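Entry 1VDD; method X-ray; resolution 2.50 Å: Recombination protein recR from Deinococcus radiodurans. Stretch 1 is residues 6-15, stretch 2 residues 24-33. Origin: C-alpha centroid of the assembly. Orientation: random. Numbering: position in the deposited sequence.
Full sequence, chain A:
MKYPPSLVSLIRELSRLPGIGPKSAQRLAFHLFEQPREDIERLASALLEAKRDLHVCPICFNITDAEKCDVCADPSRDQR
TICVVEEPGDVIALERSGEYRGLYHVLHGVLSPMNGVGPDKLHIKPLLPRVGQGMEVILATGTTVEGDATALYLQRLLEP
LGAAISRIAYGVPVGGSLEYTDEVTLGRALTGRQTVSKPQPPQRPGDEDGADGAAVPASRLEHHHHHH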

# COMPACT_ATOMS: atom_id res chain seq x y z
N SER A 6 9.51 -20.54 25.52
CA SER A 6 10.63 -20.25 24.63
C SER A 6 10.10 -19.57 23.36
O SER A 6 10.71 -18.64 22.84
CB SER A 6 11.36 -21.54 24.25
OG SER A 6 10.51 -22.43 23.55
N LEU A 7 8.96 -20.04 22.88
CA LEU A 7 8.34 -19.46 21.68
C LEU A 7 7.75 -18.09 22.02
O LEU A 7 7.90 -17.13 21.27
CB LEU A 7 7.25 -20.39 21.12
CG LEU A 7 6.43 -19.87 19.93
CD1 LEU A 7 7.35 -19.31 18.85
CD2 LEU A 7 5.59 -21.00 19.36
N VAL A 8 7.10 -18.00 23.17
CA VAL A 8 6.53 -16.73 23.59
C VAL A 8 7.66 -15.74 23.79
O VAL A 8 7.51 -14.54 23.54
CB VAL A 8 5.73 -16.89 24.91
CG1 VAL A 8 5.49 -15.55 25.56
CG2 VAL A 8 4.41 -17.57 24.61
N SER A 9 8.81 -16.24 24.23
CA SER A 9 9.96 -15.38 24.48
C SER A 9 10.61 -14.86 23.20
O SER A 9 11.12 -13.74 23.16
CB SER A 9 10.99 -16.13 25.31
OG SER A 9 12.16 -15.34 25.47
N LEU A 10 10.62 -15.69 22.17
CA LEU A 10 11.23 -15.30 20.91
C LEU A 10 10.34 -14.27 20.21
O LEU A 10 10.84 -13.28 19.68
CB LEU A 10 11.40 -16.52 20.00
CG LEU A 10 12.74 -16.68 19.27
CD1 LEU A 10 12.55 -17.70 18.15
CD2 LEU A 10 13.21 -15.36 18.69
N ILE A 11 9.04 -14.52 20.21
CA ILE A 11 8.09 -13.62 19.56
C ILE A 11 8.25 -12.22 20.12
O ILE A 11 8.28 -11.24 19.38
CB ILE A 11 6.63 -14.06 19.78
CG1 ILE A 11 6.45 -15.54 19.43
CG2 ILE A 11 5.70 -13.23 18.91
CD1 ILE A 11 6.82 -15.87 18.03
N ARG A 12 8.36 -12.15 21.43
CA ARG A 12 8.50 -10.89 22.13
C ARG A 12 9.76 -10.17 21.65
O ARG A 12 9.67 -9.12 21.02
CB ARG A 12 8.57 -11.16 23.63
CG ARG A 12 8.44 -9.96 24.51
CD ARG A 12 8.73 -10.38 25.93
NE ARG A 12 10.04 -11.03 26.03
CZ ARG A 12 10.48 -11.66 27.12
NH1 ARG A 12 9.72 -11.73 28.20
NH2 ARG A 12 11.69 -12.22 27.12
N GLU A 13 10.92 -10.74 21.95
CA GLU A 13 12.17 -10.12 21.53
C GLU A 13 12.22 -9.76 20.04
O GLU A 13 12.71 -8.68 19.69
CB GLU A 13 13.35 -11.04 21.89
CG GLU A 13 13.49 -11.32 23.39
CD GLU A 13 13.30 -10.07 24.23
OE1 GLU A 13 14.10 -9.12 24.05
OE2 GLU A 13 12.36 -10.02 25.05
N LEU A 14 11.72 -10.63 19.16
CA LEU A 14 11.75 -10.31 17.73
C LEU A 14 10.84 -9.13 17.48
O LEU A 14 11.23 -8.17 16.81
CB LEU A 14 11.30 -11.50 16.86
CG LEU A 14 12.30 -12.66 16.68
CD1 LEU A 14 11.60 -13.84 16.06
CD2 LEU A 14 13.46 -12.24 15.82
N SER A 15 9.63 -9.18 18.04
CA SER A 15 8.63 -8.11 17.89
C SER A 15 9.08 -6.77 18.47
O SER A 15 8.44 -5.74 18.25
CB SER A 15 7.33 -8.51 18.56
OG SER A 15 7.45 -8.44 19.96
N SER A 24 4.20 -10.78 12.36
CA SER A 24 5.44 -11.05 11.65
C SER A 24 6.52 -11.71 12.51
O SER A 24 7.37 -12.43 12.01
CB SER A 24 5.99 -9.75 11.06
OG SER A 24 7.13 -10.03 10.26
N ALA A 25 6.47 -11.48 13.82
CA ALA A 25 7.43 -12.08 14.73
C ALA A 25 7.18 -13.59 14.77
O ALA A 25 8.11 -14.41 14.70
CB ALA A 25 7.27 -11.49 16.13
N GLN A 26 5.91 -13.95 14.88
CA GLN A 26 5.54 -15.34 14.94
C GLN A 26 5.96 -15.98 13.62
O GLN A 26 6.61 -17.03 13.59
CB GLN A 26 4.04 -15.48 15.15
CG GLN A 26 3.58 -16.90 15.32
CD GLN A 26 2.11 -17.06 15.05
OE1 GLN A 26 1.28 -16.69 15.87
NE2 GLN A 26 1.79 -17.60 13.88
N ARG A 27 5.60 -15.33 12.52
CA ARG A 27 5.95 -15.81 11.20
C ARG A 27 7.45 -16.10 11.22
O ARG A 27 7.92 -17.10 10.67
CB ARG A 27 5.63 -14.71 10.18
CG ARG A 27 5.11 -15.19 8.83
CD ARG A 27 4.75 -14.01 7.92
NE ARG A 27 5.92 -13.30 7.40
CZ ARG A 27 6.74 -13.77 6.46
NH1 ARG A 27 6.53 -14.96 5.92
NH2 ARG A 27 7.77 -13.04 6.05
N LEU A 28 8.20 -15.23 11.90
CA LEU A 28 9.65 -15.37 11.98
C LEU A 28 10.15 -16.47 12.92
O LEU A 28 11.15 -17.13 12.64
CB LEU A 28 10.27 -14.03 12.40
CG LEU A 28 11.63 -13.75 11.75
CD1 LEU A 28 11.51 -12.58 10.79
CD2 LEU A 28 12.66 -13.46 12.82
N ALA A 29 9.46 -16.68 14.04
CA ALA A 29 9.88 -17.71 14.98
C ALA A 29 9.71 -19.10 14.37
O ALA A 29 10.55 -19.97 14.57
CB ALA A 29 9.08 -17.60 16.29
N PHE A 30 8.64 -19.30 13.62
CA PHE A 30 8.37 -20.58 12.99
C PHE A 30 9.25 -20.88 11.77
O PHE A 30 9.22 -21.97 11.21
CB PHE A 30 6.90 -20.67 12.62
CG PHE A 30 6.01 -20.91 13.79
CD1 PHE A 30 4.78 -20.28 13.89
CD2 PHE A 30 6.42 -21.76 14.81
CE1 PHE A 30 3.97 -20.50 14.99
CE2 PHE A 30 5.62 -21.99 15.92
CZ PHE A 30 4.39 -21.36 16.02
N HIS A 31 10.03 -19.88 11.37
CA HIS A 31 10.96 -20.04 10.26
C HIS A 31 12.33 -20.42 10.84
O HIS A 31 13.11 -21.15 10.22
CB HIS A 31 11.10 -18.73 9.49
CG HIS A 31 12.42 -18.58 8.81
ND1 HIS A 31 12.71 -19.17 7.60
CD2 HIS A 31 13.55 -17.94 9.20
CE1 HIS A 31 13.96 -18.90 7.27
NE2 HIS A 31 14.49 -18.15 8.22
N LEU A 32 12.60 -19.87 12.02
CA LEU A 32 13.85 -20.12 12.73
C LEU A 32 13.88 -21.55 13.22
O LEU A 32 14.94 -22.14 13.40
CB LEU A 32 13.97 -19.15 13.91
CG LEU A 32 14.31 -17.72 13.47
CD1 LEU A 32 14.09 -16.75 14.60
CD2 LEU A 32 15.75 -17.66 12.99
N PHE A 33 12.69 -22.10 13.41
CA PHE A 33 12.45 -23.46 13.87
C PHE A 33 12.89 -24.46 12.80
O PHE A 33 13.49 -25.48 13.10
CB PHE A 33 10.95 -23.62 14.16
CG PHE A 33 10.55 -25.00 14.58
CD1 PHE A 33 10.48 -25.34 15.93
CD2 PHE A 33 10.20 -25.96 13.63
CE1 PHE A 33 10.08 -26.62 16.32
CE2 PHE A 33 9.80 -27.24 14.02
CZ PHE A 33 9.73 -27.57 15.36

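What lets the two helices approach so closely? Their axes pass 8.5 Å apart, with N-to-C directions at 125°, and Ala 25, which has the largest covered area at 68 Å², lies where the backbones come nearest: Ala 25 CA is 5.1 Å from Ile 11 CA. The Ala 25 CB methyl points toward the first helix and rests 3.4 Å from Ile 11 O and 3.6 Å from Ile 11 CG2. So short a side chain fills the narrow space without holding the backbones apart. Ile 11 O, beside this methyl, is satisfied by a hydrogen bond from Ser 15 N, 2.8 Å away.

How does Leu 14 grip the second helix? With 65 Å² covered, it is a knob in a hole formed by Ala 25, Leu 28, Ala 29 and Leu 32. The m, t rotamer of Leu 14 sets both methyls against Leu 28 CD2, CD2 at 3.3 Å and CD1 at 3.4 Å; Leu 14 CD1 also lies 3.8 Å from Ala 25 O and 4.1 Å from Leu 32 CD1. The branched end thus meets several walls of the pocket, and that carbonyl is itself engaged, with Ala 29 N donating to Ala 25 O at 2.7 Å.

Where does Ile 11 reach? Its CA-to-CB bond points sideways, but the m, m conformation brings the end nearer, setting Ile 11 CD1 3.3 Å from Ala 29 CB and 3.4 Å from Gln 26 CA. Ala 29, one helical turn after Ala 25, offers a second small surface, with Leu 7 CD1 also 3.5 Å from Ala 29 CB. Beyond it, Leu 7 CD2 meets Phe 30 CZ at 3.6 Å.

Does any polar bond join the stretches? No hydrogen bond crosses between them; the contact, 428 Å² with both sides summed, is mainly apolar packing. The CA-to-CB bond of Arg 12 points away, and the residue forms a salt bridge within its own helix, Arg 12 NE to Glu 13 OE2 at 2.7 Å.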